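Local coordinates for protein DNA polymerase (Bacillus phage phi29, PDB 2PZS) that replicates the DNA of its phage by protein-primed, strand-displacing synthesis with high processivity and proofreads the product with a 3'-5' exonuclease, at residues G[11-16]-G[46-51]; G[289-294]-G[341-346]. The protein carries 2 engineered substitutions. All blocks are in the same frame, centred on the assembly; numbering follows the deposited sequence.

Contact 1 (G[11-16]-G[46-51]); sequences CAFETT and EFMAWV. Engineered in segment 11-16: Ala12 (natural residue Asp).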
ATOM      1  N   CYS G  11      -8.009  -4.697  20.540  1.00 24.25           N
ATOM      2  CA  CYS G  11      -7.914  -3.550  21.458  1.00 24.11           C
ATOM      3  C   CYS G  11      -8.062  -2.214  20.759  1.00 24.57           C
ATOM      4  O   CYS G  11      -7.861  -2.098  19.549  1.00 24.10           O
ATOM      5  CB  CYS G  11      -6.554  -3.532  22.179  1.00 24.70           C
ATOM      6  SG  CYS G  11      -6.240  -4.934  23.276  1.00 27.02           S
ATOM      7  N   ALA G  12      -8.389  -1.195  21.558  1.00 24.02           N
ATOM      8  CA  ALA G  12      -8.561   0.167  21.060  1.00 22.27           C
ATOM      9  C   ALA G  12      -8.414   1.138  22.199  1.00 21.90           C
ATOM     10  O   ALA G  12      -8.702   0.784  23.359  1.00 21.30           O
ATOM     11  CB  ALA G  12      -9.915   0.329  20.422  1.00 20.60           C
ATOM     12  N   PHE G  13      -7.945   2.344  21.861  1.00 20.27           N
ATOM     13  CA  PHE G  13      -7.910   3.472  22.779  1.00 20.84           C
ATOM     14  C   PHE G  13      -8.703   4.614  22.185  1.00 20.25           C
ATOM     15  O   PHE G  13      -8.751   4.772  20.977  1.00 18.88           O
ATOM     16  CB  PHE G  13      -6.493   4.023  22.958  1.00 22.77           C
ATOM     17  CG  PHE G  13      -5.562   3.166  23.782  1.00 24.24           C
ATOM     18  CD1 PHE G  13      -4.188   3.285  23.606  1.00 23.78           C
ATOM     19  CD2 PHE G  13      -6.025   2.269  24.733  1.00 24.30           C
ATOM     20  CE1 PHE G  13      -3.305   2.523  24.352  1.00 23.83           C
ATOM     21  CE2 PHE G  13      -5.123   1.510  25.484  1.00 24.16           C
ATOM     22  CZ  PHE G  13      -3.784   1.635  25.289  1.00 23.15           C
ATOM     23  N   GLU G  14      -9.305   5.426  23.044  1.00 20.04           N
ATOM     24  CA  GLU G  14      -9.732   6.751  22.660  1.00 21.22           C
ATOM     25  C   GLU G  14      -8.906   7.718  23.493  1.00 21.23           C
ATOM     26  O   GLU G  14      -8.558   7.420  24.645  1.00 21.62           O
ATOM     27  CB  GLU G  14     -11.222   6.952  22.901  1.00 24.25           C
ATOM     28  CG  GLU G  14     -12.133   6.012  22.081  1.00 26.88           C
ATOM     29  CD  GLU G  14     -12.297   6.439  20.645  1.00 26.81           C
ATOM     30  OE1 GLU G  14     -12.535   7.635  20.403  1.00 31.61           O
ATOM     31  OE2 GLU G  14     -12.217   5.579  19.756  1.00 29.15           O
ATOM     32  N   THR G  15      -8.594   8.877  22.920  1.00 20.20           N
ATOM     33  CA  THR G  15      -7.589   9.765  23.509  1.00 19.82           C
ATOM     34  C   THR G  15      -7.935  11.251  23.388  1.00 18.65           C
ATOM     35  O   THR G  15      -8.708  11.647  22.531  1.00 18.45           O
ATOM     36  CB  THR G  15      -6.217   9.469  22.878  1.00 19.75           C
ATOM     37  OG1 THR G  15      -6.236   9.831  21.492  1.00 20.96           O
ATOM     38  CG2 THR G  15      -5.899   7.986  22.973  1.00 18.01           C
ATOM     39  N   THR G  16      -7.365  12.069  24.272  1.00 18.94           N
ATOM     40  CA  THR G  16      -7.633  13.514  24.277  1.00 18.77           C
ATOM     41  C   THR G  16      -6.862  14.241  23.178  1.00 19.24           C
ATOM     42  O   THR G  16      -5.986  13.686  22.558  1.00 18.51           O
ATOM     43  CB  THR G  16      -7.280  14.148  25.625  1.00 19.31           C
ATOM     44  OG1 THR G  16      -5.881  13.962  25.898  1.00 18.25           O
ATOM     45  CG2 THR G  16      -8.148  13.554  26.757  1.00 16.60           C
ATOM     46  N   GLU G  46      -4.721   1.013  34.437  1.00 26.11           N
ATOM     47  CA  GLU G  46      -5.527  -0.185  34.572  1.00 26.20           C
ATOM     48  C   GLU G  46      -5.393  -1.090  33.340  1.00 24.53           C
ATOM     49  O   GLU G  46      -5.240  -2.306  33.464  1.00 22.82           O
ATOM     50  CB  GLU G  46      -6.982   0.207  34.797  1.00 26.82           C
ATOM     51  CG  GLU G  46      -7.807  -0.836  35.464  1.00 27.86           C
ATOM     52  CD  GLU G  46      -9.209  -0.330  35.722  1.00 30.45           C
ATOM     53  OE1 GLU G  46      -9.515  -0.069  36.916  1.00 31.64           O
ATOM     54  OE2 GLU G  46      -9.985  -0.154  34.727  1.00 32.08           O
ATOM     55  N   PHE G  47      -5.435  -0.500  32.148  1.00 23.73           N
ATOM     56  CA  PHE G  47      -5.208  -1.277  30.929  1.00 23.37           C
ATOM     57  C   PHE G  47      -3.846  -1.945  31.005  1.00 22.13           C
ATOM     58  O   PHE G  47      -3.724  -3.156  30.891  1.00 20.59           O
ATOM     59  CB  PHE G  47      -5.297  -0.403  29.681  1.00 23.25           C
ATOM     60  CG  PHE G  47      -5.087  -1.159  28.404  1.00 23.06           C
ATOM     61  CD1 PHE G  47      -6.066  -2.020  27.928  1.00 24.01           C
ATOM     62  CD2 PHE G  47      -3.896  -1.036  27.686  1.00 24.52           C
ATOM     63  CE1 PHE G  47      -5.869  -2.749  26.739  1.00 24.16           C
ATOM     64  CE2 PHE G  47      -3.687  -1.748  26.503  1.00 23.63           C
ATOM     65  CZ  PHE G  47      -4.673  -2.608  26.028  1.00 24.15           C
ATOM     66  N   MET G  48      -2.832  -1.135  31.255  1.00 23.00           N
ATOM     67  CA  MET G  48      -1.457  -1.603  31.259  1.00 23.15           C
ATOM     68  C   MET G  48      -1.169  -2.607  32.390  1.00 22.22           C
ATOM     69  O   MET G  48      -0.365  -3.510  32.198  1.00 23.16           O
ATOM     70  CB  MET G  48      -0.508  -0.412  31.312  1.00 24.66           C
ATOM     71  CG  MET G  48       0.566  -0.423  30.232  1.00 27.62           C
ATOM     72  SD  MET G  48      -0.019  -0.454  28.551  1.00 27.03           S
ATOM     73  CE  MET G  48      -1.149   0.898  28.637  1.00 30.64           C
ATOM     74  N   ALA G  49      -1.824  -2.475  33.545  1.00 20.78           N
ATOM     75  CA  ALA G  49      -1.742  -3.531  34.605  1.00 21.94           C
ATOM     76  C   ALA G  49      -2.196  -4.886  34.063  1.00 22.90           C
ATOM     77  O   ALA G  49      -1.632  -5.937  34.398  1.00 23.54           O
ATOM     78  CB  ALA G  49      -2.575  -3.164  35.839  1.00 18.76           C
ATOM     79  N   TRP G  50      -3.224  -4.844  33.216  1.00 24.00           N
ATOM     80  CA  TRP G  50      -3.757  -6.037  32.573  1.00 23.41           C
ATOM     81  C   TRP G  50      -2.788  -6.537  31.496  1.00 23.72           C
ATOM     82  O   TRP G  50      -2.472  -7.741  31.437  1.00 24.60           O
ATOM     83  CB  TRP G  50      -5.160  -5.750  32.013  1.00 23.01           C
ATOM     84  CG  TRP G  50      -5.695  -6.790  31.102  1.00 23.42           C
ATOM     85  CD1 TRP G  50      -6.358  -7.946  31.450  1.00 22.52           C
ATOM     86  CD2 TRP G  50      -5.633  -6.774  29.678  1.00 22.86           C
ATOM     87  NE1 TRP G  50      -6.705  -8.645  30.318  1.00 22.00           N
ATOM     88  CE2 TRP G  50      -6.272  -7.950  29.218  1.00 22.21           C
ATOM     89  CE3 TRP G  50      -5.096  -5.884  28.745  1.00 21.99           C
ATOM     90  CZ2 TRP G  50      -6.378  -8.255  27.871  1.00 23.00           C
ATOM     91  CZ3 TRP G  50      -5.208  -6.182  27.403  1.00 22.42           C
ATOM     92  CH2 TRP G  50      -5.840  -7.356  26.975  1.00 23.93           C
ATOM     93  N   VAL G  51      -2.287  -5.617  30.674  1.00 23.66           N
ATOM     94  CA  VAL G  51      -1.308  -5.967  29.639  1.00 23.41           C
ATOM     95  C   VAL G  51      -0.162  -6.769  30.235  1.00 22.21           C
ATOM     96  O   VAL G  51       0.258  -7.750  29.663  1.00 21.21           O
ATOM     97  CB  VAL G  51      -0.727  -4.720  28.927  1.00 23.90           C
ATOM     98  CG1 VAL G  51       0.372  -5.131  27.931  1.00 24.61           C
ATOM     99  CG2 VAL G  51      -1.839  -3.929  28.207  1.00 24.42           C
TER
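The sheet of the 3'-5' exonuclease domain packs here against helix 44-54, through Phe13 and Cys11 of strand 8-15 and Phe47 of the helix. Phe13 and Phe47 form a T-shaped pair: the edge of Phe13 points at the face of Phe47, with centroids 5.1 Å apart and planes at 81°. Phe13 touches with CE2 and CZ, which lie over the rim of the Phe47 ring rather than its centre; Phe13 CE2 comes within 3.6 Å of Phe47 CD2. On the helix, Phe47 holds CG anti to the backbone N (chi1 -179°), which sends the ring to the strand; its rotation about CB-CG (chi2 73°) sets the face presented to Phe13. Cys11 meets the same ring at its edge, where its SG lies 3.9 Å from Phe47 CZ, a sulfur-aromatic contact. One turn further on, Trp50 is reached more loosely and obliquely, Cys11 SG to Trp50 CZ3 being 4.4 Å. Met48 CE completes the patch 4.3 Å from Phe13 CZ. No hydrogen bond crosses between the segments, so apolar and aromatic contacts alone join them. Engineered Ala12 (Asp in nature) and Glu14, both at positions essential for exonucleolysis, alternate with Cys11 and Phe13 along the strand and touch helix 160-183 instead. Phe13 also meets Ala66 of helix 63-76 and Phe60 of strand 57-60, while Trp50 stacks on Tyr29. Strand 8-15 runs between strands 24-31 and 57-60, and helix 44-54 covers it within the connection from edge strand 34-41 to strand 57-60.

Contact 2 (G[289-294]-G[341-346]); sequences RCEFEL and DLYNVE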
ATOM      1  N   ARG G 289      24.034   3.832 -20.448  1.00 23.61           N
ATOM      2  CA  ARG G 289      24.109   5.287 -20.422  1.00 24.06           C
ATOM      3  C   ARG G 289      23.763   5.727 -21.833  1.00 23.43           C
ATOM      4  O   ARG G 289      24.245   5.124 -22.795  1.00 24.18           O
ATOM      5  CB  ARG G 289      25.521   5.763 -20.081  1.00 24.27           C
ATOM      6  CG  ARG G 289      25.752   6.133 -18.618  1.00 24.77           C
ATOM      7  CD  ARG G 289      27.257   6.271 -18.316  1.00 24.85           C
ATOM      8  NE  ARG G 289      27.606   5.505 -17.120  1.00 25.68           N
ATOM      9  CZ  ARG G 289      28.717   4.781 -16.946  1.00 27.39           C
ATOM     10  NH1 ARG G 289      29.651   4.694 -17.893  1.00 27.76           N
ATOM     11  NH2 ARG G 289      28.890   4.116 -15.801  1.00 28.80           N
ATOM     12  N   CYS G 290      22.949   6.758 -21.987  1.00 22.21           N
ATOM     13  CA  CYS G 290      22.608   7.184 -23.331  1.00 23.14           C
ATOM     14  C   CYS G 290      21.982   8.560 -23.413  1.00 22.94           C
ATOM     15  O   CYS G 290      21.692   9.184 -22.389  1.00 23.69           O
ATOM     16  CB  CYS G 290      21.630   6.194 -23.928  1.00 23.49           C
ATOM     17  SG  CYS G 290      20.041   6.345 -23.165  1.00 28.00           S
ATOM     18  N   GLU G 291      21.787   9.006 -24.654  1.00 20.90           N
ATOM     19  CA  GLU G 291      20.961  10.152 -24.976  1.00 21.31           C
ATOM     20  C   GLU G 291      19.737   9.619 -25.720  1.00 20.69           C
ATOM     21  O   GLU G 291      19.757   8.477 -26.173  1.00 19.04           O
ATOM     22  CB  GLU G 291      21.747  11.122 -25.860  1.00 21.89           C
ATOM     23  CG  GLU G 291      23.152  11.412 -25.340  1.00 22.53           C
ATOM     24  CD  GLU G 291      23.902  12.422 -26.183  1.00 22.53           C
ATOM     25  OE1 GLU G 291      25.012  12.086 -26.677  1.00 23.50           O
ATOM     26  OE2 GLU G 291      23.385  13.546 -26.347  1.00 22.90           O
ATOM     27  N   PHE G 292      18.681  10.431 -25.847  1.00 20.68           N
ATOM     28  CA  PHE G 292      17.440  10.002 -26.533  1.00 20.78           C
ATOM     29  C   PHE G 292      16.500  11.133 -26.982  1.00 20.46           C
ATOM     30  O   PHE G 292      16.593  12.268 -26.531  1.00 19.48           O
ATOM     31  CB  PHE G 292      16.640   9.047 -25.645  1.00 20.72           C
ATOM     32  CG  PHE G 292      16.304   9.615 -24.300  1.00 20.52           C
ATOM     33  CD1 PHE G 292      15.326  10.590 -24.165  1.00 19.16           C
ATOM     34  CD2 PHE G 292      16.976   9.167 -23.154  1.00 20.82           C
ATOM     35  CE1 PHE G 292      15.030  11.123 -22.912  1.00 21.73           C
ATOM     36  CE2 PHE G 292      16.678   9.687 -21.887  1.00 20.99           C
ATOM     37  CZ  PHE G 292      15.710  10.666 -21.764  1.00 20.70           C
ATOM     38  N   GLU G 293      15.565  10.777 -27.852  1.00 21.82           N
ATOM     39  CA  GLU G 293      14.563  11.711 -28.354  1.00 22.90           C
ATOM     40  C   GLU G 293      13.243  10.974 -28.532  1.00 22.57           C
ATOM     41  O   GLU G 293      13.219   9.903 -29.130  1.00 22.32           O
ATOM     42  CB  GLU G 293      15.021  12.284 -29.700  1.00 23.93           C
ATOM     43  CG  GLU G 293      14.553  13.685 -29.963  1.00 26.06           C
ATOM     44  CD  GLU G 293      15.167  14.687 -29.012  1.00 29.08           C
ATOM     45  OE1 GLU G 293      16.382  14.577 -28.715  1.00 31.29           O
ATOM     46  OE2 GLU G 293      14.432  15.592 -28.560  1.00 31.98           O
ATOM     47  N   LEU G 294      12.153  11.530 -27.998  1.00 22.66           N
ATOM     48  CA  LEU G 294      10.802  10.981 -28.240  1.00 22.42           C
ATOM     49  C   LEU G 294      10.433  11.160 -29.721  1.00 23.38           C
ATOM     50  O   LEU G 294      10.646  12.235 -30.301  1.00 24.57           O
ATOM     51  CB  LEU G 294       9.762  11.675 -27.350  1.00 21.88           C
ATOM     52  CG  LEU G 294       8.370  11.042 -27.213  1.00 21.89           C
ATOM     53  CD1 LEU G 294       8.456   9.660 -26.579  1.00 22.05           C
ATOM     54  CD2 LEU G 294       7.466  11.926 -26.380  1.00 20.89           C
ATOM     55  N   ASP G 341      13.876   7.505 -30.040  1.00 25.93           N
ATOM     56  CA  ASP G 341      15.145   7.290 -30.713  1.00 25.65           C
ATOM     57  C   ASP G 341      16.240   7.380 -29.646  1.00 25.97           C
ATOM     58  O   ASP G 341      16.455   8.445 -29.071  1.00 26.46           O
ATOM     59  CB  ASP G 341      15.371   8.342 -31.795  1.00 24.42           C
ATOM     60  CG  ASP G 341      14.586   8.054 -33.044  1.00 24.48           C
ATOM     61  OD1 ASP G 341      14.744   6.940 -33.599  1.00 22.20           O
ATOM     62  OD2 ASP G 341      13.811   8.940 -33.471  1.00 24.54           O
ATOM     63  N   LEU G 342      16.878   6.242 -29.360  1.00 25.82           N
ATOM     64  CA  LEU G 342      18.009   6.153 -28.444  1.00 24.99           C
ATOM     65  C   LEU G 342      19.282   6.227 -29.251  1.00 25.75           C
ATOM     66  O   LEU G 342      19.426   5.533 -30.262  1.00 26.94           O
ATOM     67  CB  LEU G 342      17.997   4.825 -27.695  1.00 24.49           C
ATOM     68  CG  LEU G 342      16.859   4.599 -26.705  1.00 25.73           C
ATOM     69  CD1 LEU G 342      16.769   3.124 -26.337  1.00 26.42           C
ATOM     70  CD2 LEU G 342      17.060   5.453 -25.463  1.00 25.93           C
ATOM     71  N   TYR G 343      20.222   7.051 -28.812  1.00 25.50           N
ATOM     72  CA  TYR G 343      21.449   7.187 -29.544  1.00 25.52           C
ATOM     73  C   TYR G 343      22.631   7.404 -28.640  1.00 24.71           C
ATOM     74  O   TYR G 343      22.473   7.823 -27.501  1.00 23.68           O
ATOM     75  CB  TYR G 343      21.330   8.300 -30.589  1.00 27.26           C
ATOM     76  CG  TYR G 343      21.102   9.702 -30.056  1.00 27.65           C
ATOM     77  CD1 TYR G 343      22.139  10.638 -30.043  1.00 28.23           C
ATOM     78  CD2 TYR G 343      19.846  10.111 -29.616  1.00 27.16           C
ATOM     79  CE1 TYR G 343      21.944  11.942 -29.584  1.00 28.00           C
ATOM     80  CE2 TYR G 343      19.640  11.408 -29.149  1.00 28.55           C
ATOM     81  CZ  TYR G 343      20.701  12.320 -29.133  1.00 28.49           C
ATOM     82  OH  TYR G 343      20.519  13.603 -28.670  1.00 27.53           O
ATOM     83  N   ASN G 344      23.814   7.100 -29.183  1.00 24.23           N
ATOM     84  CA  ASN G 344      25.071   7.123 -28.445  1.00 24.05           C
ATOM     85  C   ASN G 344      24.956   6.258 -27.192  1.00 24.14           C
ATOM     86  O   ASN G 344      25.292   6.682 -26.085  1.00 24.95           O
ATOM     87  CB  ASN G 344      25.476   8.566 -28.110  1.00 23.63           C
ATOM     88  CG  ASN G 344      25.523   9.467 -29.348  1.00 24.22           C
ATOM     89  OD1 ASN G 344      25.620   8.985 -30.481  1.00 23.54           O
ATOM     90  ND2 ASN G 344      25.459  10.779 -29.132  1.00 22.68           N
ATOM     91  N   VAL G 345      24.472   5.033 -27.379  1.00 23.57           N
ATOM     92  CA  VAL G 345      24.202   4.137 -26.248  1.00 23.86           C
ATOM     93  C   VAL G 345      25.437   3.362 -25.804  1.00 22.85           C
ATOM     94  O   VAL G 345      26.074   2.679 -26.587  1.00 21.98           O
ATOM     95  CB  VAL G 345      23.081   3.121 -26.554  1.00 23.27           C
ATOM     96  CG1 VAL G 345      22.956   2.137 -25.408  1.00 22.17           C
ATOM     97  CG2 VAL G 345      21.763   3.847 -26.801  1.00 22.36           C
ATOM     98  N   GLU G 346      25.741   3.473 -24.526  1.00 22.46           N
ATOM     99  CA  GLU G 346      26.850   2.778 -23.933  1.00 22.92           C
ATOM    100  C   GLU G 346      26.268   1.627 -23.136  1.00 21.82           C
ATOM    101  O   GLU G 346      25.533   1.835 -22.184  1.00 21.63           O
ATOM    102  CB  GLU G 346      27.610   3.744 -23.030  1.00 23.41           C
ATOM    103  CG  GLU G 346      28.924   3.237 -22.504  1.00 23.94           C
ATOM    104  CD  GLU G 346      29.525   4.183 -21.481  1.00 25.92           C
ATOM    105  OE1 GLU G 346      29.023   5.329 -21.361  1.00 28.50           O
ATOM    106  OE2 GLU G 346      30.493   3.780 -20.795  1.00 28.02           O
TER
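Glu291 accepts a hydrogen bond from Asn344, ND2 to OE1 2.8 Å; the OE1 atom is met from above the carboxylate plane, whereas the acceptor lies close to the amide plane of Asn344. Arg289 and Glu346 run side by side, their salt bridge spanning 3.2 Å from NH1 to OE2, and Arg289 NE has a second acidic partner in Asp325. Paired backbone bonds join Arg289 with Glu346, Glu291 with Tyr343 and Glu293 with Asp341; Glu346 N to Arg289 O, at 2.8 Å, is nearly straight. Between the first two pairs the antiparallel register slips by one residue, a beta bulge in which Cys290 faces both Asn344 and Val345 and the chain turns a corner at Asn344. The two strands belong to the antiparallel sheet that is probably part of the TPR1 insertion of protein-primed type B polymerases. Tyr343, with CG between backbone N and carbonyl carbon (chi1 63°), brings its ring alongside the neighbouring strand, where Glu291 CB sits over one face, 3.8 Å from the centroid. Beyond, on the other face of the sheet, Leu342 CD2 packs 3.6 Å from Phe292 CB and 3.9 Å from Cys290 SG, and Leu342 also touches helix 330-339.

How the contacts relate
Contact 1 belongs to the exonuclease region and contact 2 to the polymerization region; they lie on opposite sides of the chain's centre, with centres about 60 Å apart and nearest atoms about 49 Å apart. Along the chain they follow in series. Contact 1 shares its strand with the exonuclease positions Ala12, Glu14 and Thr15, and the side chain of Phe13 comes within about 4 Å of that of Ala66, another position essential for exonucleolysis; contact 2 is remote from the annotated sites. Neither touches the bound nucleic acid, whose nearest atoms are about 13 Å from contact 1 and about 12 Å from contact 2. Contact 1 is buried, whereas contact 2 lies at the surface and combines backbone pairing with polar and apolar side-chain contacts.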